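Local coordinates for C2 domain protein (Scophthalmus maximus, PDB 3W56) that binds calcium through a C2 domain and may contribute to wide-pore channel activity, at residues L86-E91 with G121-M126. Residues are numbered along the deposited sequence; the frame is centred on the assembly and turned at random.
Sequences LEVHDE and GTLHYM
Leu86 sends CG out anti to its carbonyl carbon, while the Tyr125 ring stands between backbone N and carbonyl carbon (chi1 63°), and these torsions, with CD1 extended beyond CG, bring methyl CD1 of Leu86 over the face of the Tyr125 ring. The pair sits in the core of the C2 beta sandwich, where strand 83-90 of one antiparallel sheet faces strand 122-130 of the other, the axes of 86-90 and 122-126 passing 9.4 Å apart at 133°. Leu86, Val88, Leu123 and Tyr125 all point inward and are buried; the cohesion between the two segments is apolar, each strand bonding within its own sheet. Leu123 reaches across to Leu86 and Val88, neighbours on the same side of the opposite strand: its CD2 lies 3.7 Å from Val88 CG2 and 3.8 Å from Leu86 CD1, so one methyl touches both. On the other side of strand 83-90, His89 NE2 donates to the anti lone pair of Glu87 OE1, nearly in the imidazole plane, at 2.9 Å; Arg85 forms a salt bridge with the second carboxylate oxygen. Farther along, the same strand runs into Asp90 and Glu91, which bind calcium in this protein, Asp90 at two of the sites; no calcium is bound to this chain. The phenol OH of Tyr125 is hydrogen-bonded to Arg104 NE on strand 97-105, tying the ring's polar end to the opposite sheet. Replacing Tyr125 with alanine is likely to leave Leu86 CD1 without the ring face it rests on and Arg104 NE without its hydroxyl partner. The CH-pi contact is almost exactly centred: Leu86 CD1 stands 3.5 Å from the Tyr125 ring centroid, only 6° off the normal.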
# COMPACT_ATOMS: atom_id res chain seq x y z
N LEU A 86 -2.26 -3.94 2.62
CA LEU A 86 -2.18 -2.96 1.56
C LEU A 86 -3.17 -3.38 0.52
O LEU A 86 -3.19 -4.50 0.06
CB LEU A 86 -0.76 -2.87 0.98
CG LEU A 86 0.32 -2.48 1.96
CD1 LEU A 86 1.71 -2.29 1.26
CD2 LEU A 86 0.05 -1.21 2.70
N GLU A 87 -4.03 -2.46 0.15
CA GLU A 87 -4.88 -2.74 -0.97
C GLU A 87 -4.61 -1.72 -2.06
O GLU A 87 -4.59 -0.50 -1.78
CB GLU A 87 -6.35 -2.73 -0.55
CG GLU A 87 -6.65 -3.60 0.63
CD GLU A 87 -8.06 -3.40 1.12
OE1 GLU A 87 -8.79 -2.60 0.49
OE2 GLU A 87 -8.41 -4.00 2.17
N VAL A 88 -4.48 -2.21 -3.28
CA VAL A 88 -4.37 -1.36 -4.45
C VAL A 88 -5.73 -1.31 -5.15
O VAL A 88 -6.30 -2.36 -5.51
CB VAL A 88 -3.28 -1.84 -5.39
CG1 VAL A 88 -3.29 -1.02 -6.67
CG2 VAL A 88 -1.90 -1.78 -4.67
N HIS A 89 -6.25 -0.11 -5.34
CA HIS A 89 -7.56 0.06 -6.02
C HIS A 89 -7.47 0.93 -7.24
O HIS A 89 -6.57 1.75 -7.40
CB HIS A 89 -8.58 0.71 -5.11
CG HIS A 89 -8.91 -0.09 -3.91
ND1 HIS A 89 -10.11 -0.78 -3.77
CD2 HIS A 89 -8.22 -0.31 -2.77
CE1 HIS A 89 -10.12 -1.39 -2.60
NE2 HIS A 89 -8.99 -1.12 -1.97
N ASP A 90 -8.44 0.74 -8.11
CA ASP A 90 -8.57 1.52 -9.32
C ASP A 90 -9.79 2.36 -9.15
O ASP A 90 -10.89 1.83 -8.97
CB ASP A 90 -8.70 0.54 -10.46
CG ASP A 90 -8.78 1.21 -11.82
OD1 ASP A 90 -8.82 2.48 -11.90
OD2 ASP A 90 -8.78 0.43 -12.81
N GLU A 91 -9.62 3.68 -9.12
CA GLU A 91 -10.78 4.53 -8.79
C GLU A 91 -11.67 4.73 -10.00
O GLU A 91 -11.22 4.99 -11.10
CB GLU A 91 -10.33 5.90 -8.27
CG GLU A 91 -11.50 6.86 -8.05
CD GLU A 91 -11.06 8.28 -7.85
OE1 GLU A 91 -11.18 8.78 -6.70
OE2 GLU A 91 -10.58 8.90 -8.85
N GLY A 121 0.42 -6.73 -12.21
CA GLY A 121 1.17 -5.61 -11.64
C GLY A 121 1.79 -5.96 -10.32
O GLY A 121 1.43 -6.95 -9.68
N THR A 122 2.80 -5.17 -9.92
CA THR A 122 3.45 -5.38 -8.63
C THR A 122 3.51 -4.05 -7.89
O THR A 122 3.97 -3.05 -8.43
CB THR A 122 4.89 -5.91 -8.80
OG1 THR A 122 4.82 -7.10 -9.61
CG2 THR A 122 5.52 -6.28 -7.43
N LEU A 123 3.10 -4.11 -6.63
CA LEU A 123 3.24 -2.93 -5.76
C LEU A 123 4.53 -3.20 -4.97
O LEU A 123 4.69 -4.27 -4.32
CB LEU A 123 2.09 -2.93 -4.75
CG LEU A 123 2.22 -1.90 -3.60
CD1 LEU A 123 2.12 -0.37 -4.01
CD2 LEU A 123 1.11 -2.21 -2.51
N HIS A 124 5.45 -2.23 -4.96
CA HIS A 124 6.66 -2.32 -4.16
C HIS A 124 6.55 -1.30 -3.05
O HIS A 124 5.93 -0.26 -3.25
CB HIS A 124 7.89 -1.95 -5.02
CG HIS A 124 8.03 -2.75 -6.28
ND1 HIS A 124 8.48 -4.04 -6.26
CD2 HIS A 124 7.78 -2.45 -7.58
CE1 HIS A 124 8.49 -4.53 -7.49
NE2 HIS A 124 8.07 -3.59 -8.31
N TYR A 125 7.06 -1.63 -1.90
CA TYR A 125 6.93 -0.71 -0.76
C TYR A 125 8.01 -1.03 0.24
O TYR A 125 8.68 -2.08 0.21
CB TYR A 125 5.54 -0.87 -0.13
CG TYR A 125 5.27 -2.25 0.45
CD1 TYR A 125 5.44 -2.46 1.85
CD2 TYR A 125 4.83 -3.31 -0.34
CE1 TYR A 125 5.14 -3.67 2.43
CE2 TYR A 125 4.53 -4.58 0.25
CZ TYR A 125 4.70 -4.74 1.65
OH TYR A 125 4.41 -5.95 2.28
N MET A 126 8.19 -0.11 1.17
CA MET A 126 9.15 -0.28 2.21
C MET A 126 8.39 -0.00 3.49
O MET A 126 7.41 0.76 3.51
CB MET A 126 10.32 0.70 2.10
CG MET A 126 11.21 0.28 0.99
SD MET A 126 12.68 1.29 0.97
CE MET A 126 13.42 0.90 2.57